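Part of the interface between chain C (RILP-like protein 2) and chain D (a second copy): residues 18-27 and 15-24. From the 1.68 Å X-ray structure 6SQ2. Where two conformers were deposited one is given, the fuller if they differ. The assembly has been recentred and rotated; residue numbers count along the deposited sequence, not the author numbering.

Chain C 18-27: DVLQERNKLK
Chain D 15-24: ELRDVLQERN

Two reciprocal salt bridges tie the helices together. D:Arg23 NH2 donates to C:Glu22 OE1 at 2.9 Å (N-H...acceptor angle 161°), and C:Arg23 NH1 donates to D:Glu22 OE1 at 2.8 Å (151°). Each OE1 meets the guanidinium at its edge, near the plane, where the N-H groups point. Both glutamates direct CA-to-CB toward the partner and are extended, with chi1 and chi2 t. Both arginines leave sideways with chi1 t, then bend at chi2 m (-82° in C, -89° in D) and chi3 (-43° and -30°). The bend also lets each guanidinium grip the next residue of its own chain. C:Arg23 NE and C:Arg23 NH2 reach C:Asn24 OD1 at 2.9 and 2.8 Å. D:Arg23 NH1 reaches D:Asn24 OD1 at 2.6 Å. A weak bond joins D:Arg23 NE to D:Asn24 OD1 at 2.9 Å. A long, multidentate arginine can thus be braced at home while bridging to the other helix.

Both stretches are helical throughout, with phi near -63° and psi near -42°. They run roughly parallel, crossing at 27° with axes 9.1 Å apart at closest approach. C:Arg23 CA and D:Arg23 CA lie 4.8 Å apart; C:Val19 CA and D:Leu20 CA lie 6.6 Å apart.

One turn before the arginines, C:Val19 and D:Val19 (both chi1 t) direct CA-to-CB toward the partner helix, and C:Val19 CG1 meets D:Val19 CG1 at 3.5 Å. Compact and beta-branched, C:Val19 fits as a knob among D:Leu16, D:Val19, D:Leu20 and D:Arg23; C:Val19 CG2 lies 4.0 Å from D:Leu16 CD1 and C:Val19 CG1 3.9 Å from D:Leu20 CD2. Both Leu20 residues start away, but their m,t side chains return, bringing C:Leu20 CD2 to 3.8 Å from D:Val19 CG1. Two turns on from C:Val19, C:Leu26 (m,t) rests CD1 3.8 Å from D:Arg23 CG, using the arginine's aliphatic stem.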

# COMPACT_ATOMS: atom_id res chain seq x y z
N ASP C 18 -5.09 -7.82 0.59
CA ASP C 18 -6.04 -6.79 0.21
C ASP C 18 -5.35 -5.44 0.07
O ASP C 18 -5.69 -4.65 -0.82
CB ASP C 18 -7.17 -6.71 1.23
CG ASP C 18 -8.11 -7.90 1.15
OD1 ASP C 18 -7.82 -8.82 0.36
OD2 ASP C 18 -9.13 -7.91 1.87
N VAL C 19 -4.37 -5.15 0.93
CA VAL C 19 -3.64 -3.90 0.79
C VAL C 19 -2.74 -3.94 -0.44
O VAL C 19 -2.63 -2.94 -1.17
CB VAL C 19 -2.83 -3.59 2.07
CG1 VAL C 19 -2.21 -2.20 1.98
CG2 VAL C 19 -3.73 -3.69 3.29
N LEU C 20 -2.08 -5.08 -0.69
CA LEU C 20 -1.24 -5.19 -1.87
C LEU C 20 -2.04 -5.00 -3.15
O LEU C 20 -1.59 -4.35 -4.10
CB LEU C 20 -0.53 -6.55 -1.90
CG LEU C 20 0.70 -6.71 -1.02
CD1 LEU C 20 1.12 -8.18 -1.04
CD2 LEU C 20 1.84 -5.82 -1.50
N GLN C 21 -3.20 -5.62 -3.09
CA GLN C 21 -4.05 -5.48 -4.41
C GLN C 21 -4.49 -3.94 -4.70
O GLN C 21 -4.62 -3.38 -5.78
CB GLN C 21 -5.25 -6.43 -4.33
CG GLN C 21 -4.92 -7.87 -4.74
CD GLN C 21 -5.79 -8.92 -4.04
OE1 GLN C 21 -6.83 -8.60 -3.47
NE2 GLN C 21 -5.35 -10.18 -4.10
N GLU C 22 -4.81 -3.32 -3.56
CA GLU C 22 -5.15 -1.90 -3.68
C GLU C 22 -3.93 -1.07 -4.07
O GLU C 22 -4.04 -0.15 -4.88
CB GLU C 22 -5.76 -1.39 -2.38
CG GLU C 22 -6.63 -0.16 -2.55
CD GLU C 22 -6.63 0.74 -1.32
OE1 GLU C 22 -6.49 0.21 -0.20
OE2 GLU C 22 -6.78 1.97 -1.48
N ARG C 23 -2.77 -1.38 -3.48
CA ARG C 23 -1.53 -0.73 -3.91
C ARG C 23 -1.34 -0.88 -5.41
O ARG C 23 -1.04 0.10 -6.11
CB ARG C 23 -0.34 -1.33 -3.15
CG ARG C 23 0.96 -0.53 -3.23
CD ARG C 23 1.75 -0.80 -4.52
NE ARG C 23 1.80 -2.22 -4.85
CZ ARG C 23 2.73 -3.06 -4.40
NH1 ARG C 23 3.67 -2.61 -3.58
NH2 ARG C 23 2.71 -4.34 -4.76
N ASN C 24 -1.49 -2.10 -5.92
CA ASN C 24 -1.30 -2.35 -7.35
C ASN C 24 -2.30 -1.55 -8.19
O ASN C 24 -1.93 -0.96 -9.21
CB ASN C 24 -1.45 -3.84 -7.65
CG ASN C 24 -0.32 -4.68 -7.09
OD1 ASN C 24 0.70 -4.15 -6.64
ND2 ASN C 24 -0.50 -6.00 -7.10
N LYS C 25 -3.57 -1.56 -7.79
CA LYS C 25 -4.58 -0.83 -8.56
C LYS C 25 -4.26 0.65 -8.62
O LYS C 25 -4.38 1.28 -9.68
CB LYS C 25 -5.97 -1.07 -7.96
CG LYS C 25 -7.06 -0.18 -8.51
CD LYS C 25 -8.44 -0.79 -8.29
CE LYS C 25 -9.48 -0.19 -9.23
NZ LYS C 25 -9.16 -0.44 -10.66
N LEU C 26 -3.84 1.24 -7.50
CA LEU C 26 -3.49 2.66 -7.48
C LEU C 26 -2.27 2.94 -8.34
O LEU C 26 -2.22 3.94 -9.06
CB LEU C 26 -3.26 3.12 -6.04
CG LEU C 26 -4.51 3.17 -5.17
CD1 LEU C 26 -4.14 3.31 -3.70
CD2 LEU C 26 -5.41 4.34 -5.60
N LYS C 27 -1.26 2.06 -8.28
CA LYS C 27 -0.10 2.20 -9.15
C LYS C 27 -0.52 2.26 -10.62
O LYS C 27 -0.10 3.15 -11.36
CB LYS C 27 0.86 1.03 -8.93
CG LYS C 27 2.09 1.37 -8.12
CD LYS C 27 3.21 0.36 -8.37
CE LYS C 27 4.49 1.06 -8.80
NZ LYS C 27 5.53 0.10 -9.26
N GLU D 15 5.83 -5.21 7.99
CA GLU D 15 5.43 -5.57 6.63
C GLU D 15 4.10 -4.92 6.27
O GLU D 15 3.96 -4.32 5.20
CB GLU D 15 5.37 -7.09 6.48
CG GLU D 15 6.76 -7.74 6.32
CD GLU D 15 6.74 -9.26 6.42
OE1 GLU D 15 5.97 -9.80 7.24
OE2 GLU D 15 7.52 -9.92 5.69
N LEU D 16 3.10 -4.99 7.13
CA LEU D 16 1.83 -4.37 6.84
C LEU D 16 1.92 -2.84 6.83
O LEU D 16 1.36 -2.22 6.00
CB LEU D 16 0.73 -4.81 7.79
CG LEU D 16 -0.65 -4.29 7.45
CD1 LEU D 16 -1.23 -4.91 6.23
CD2 LEU D 16 -1.61 -4.48 8.59
N ARG D 17 2.62 -2.28 7.77
CA ARG D 17 2.77 -0.85 7.83
C ARG D 17 3.37 -0.27 6.54
O ARG D 17 2.95 0.73 6.06
CB ARG D 17 3.55 -0.48 9.05
CG ARG D 17 4.16 0.85 9.03
CD ARG D 17 4.38 1.44 10.40
NE ARG D 17 4.81 0.58 11.47
CZ ARG D 17 4.35 0.70 12.72
NH1 ARG D 17 4.82 -0.04 13.69
NH2 ARG D 17 3.45 1.62 13.02
N ASP D 18 4.41 -0.93 6.05
CA ASP D 18 5.10 -0.50 4.88
C ASP D 18 4.17 -0.47 3.65
O ASP D 18 4.15 0.46 2.92
CB ASP D 18 6.35 -1.35 4.63
CG ASP D 18 7.51 -0.99 5.54
OD1 ASP D 18 7.36 -0.11 6.36
OD2 ASP D 18 8.61 -1.58 5.39
N VAL D 19 3.39 -1.49 3.47
CA VAL D 19 2.48 -1.55 2.33
C VAL D 19 1.37 -0.52 2.49
O VAL D 19 0.94 0.10 1.52
CB VAL D 19 1.91 -2.97 2.16
CG1 VAL D 19 1.06 -3.03 0.91
CG2 VAL D 19 3.03 -3.98 2.07
N LEU D 20 0.89 -0.33 3.73
CA LEU D 20 -0.13 0.70 3.96
C LEU D 20 0.40 2.09 3.64
O LEU D 20 -0.30 2.91 3.05
CB LEU D 20 -0.62 0.63 5.41
CG LEU D 20 -1.63 -0.47 5.76
CD1 LEU D 20 -1.71 -0.68 7.27
CD2 LEU D 20 -3.00 -0.16 5.18
N GLN D 21 1.65 2.37 4.02
CA GLN D 21 2.24 3.67 3.73
C GLN D 21 2.39 3.89 2.23
O GLN D 21 2.14 5.00 1.74
CB GLN D 21 3.59 3.81 4.44
CG GLN D 21 3.46 4.00 5.94
CD GLN D 21 4.79 3.87 6.66
OE1 GLN D 21 5.80 3.52 6.05
NE2 GLN D 21 4.79 4.15 7.95
N GLU D 22 2.80 2.86 1.49
CA GLU D 22 2.90 3.02 0.04
C GLU D 22 1.52 3.22 -0.57
O GLU D 22 1.34 4.06 -1.46
CB GLU D 22 3.60 1.82 -0.61
CG GLU D 22 3.87 2.09 -2.10
CD GLU D 22 4.39 0.89 -2.88
OE1 GLU D 22 4.43 -0.23 -2.33
OE2 GLU D 22 4.74 1.08 -4.07
N ARG D 23 0.53 2.45 -0.12
CA ARG D 23 -0.84 2.64 -0.59
C ARG D 23 -1.30 4.07 -0.34
O ARG D 23 -1.88 4.71 -1.22
CB ARG D 23 -1.77 1.65 0.10
CG ARG D 23 -3.14 1.54 -0.54
CD ARG D 23 -4.13 2.55 0.05
NE ARG D 23 -3.86 2.88 1.45
CZ ARG D 23 -4.49 2.32 2.48
NH1 ARG D 23 -4.19 2.68 3.72
NH2 ARG D 23 -5.43 1.41 2.26
N ASN D 24 -1.04 4.60 0.86
CA ASN D 24 -1.42 5.97 1.19
C ASN D 24 -0.70 6.97 0.29
O ASN D 24 -1.32 7.90 -0.24
CB ASN D 24 -1.10 6.27 2.65
CG ASN D 24 -1.94 5.46 3.60
OD1 ASN D 24 -2.99 4.95 3.23
ND2 ASN D 24 -1.47 5.33 4.84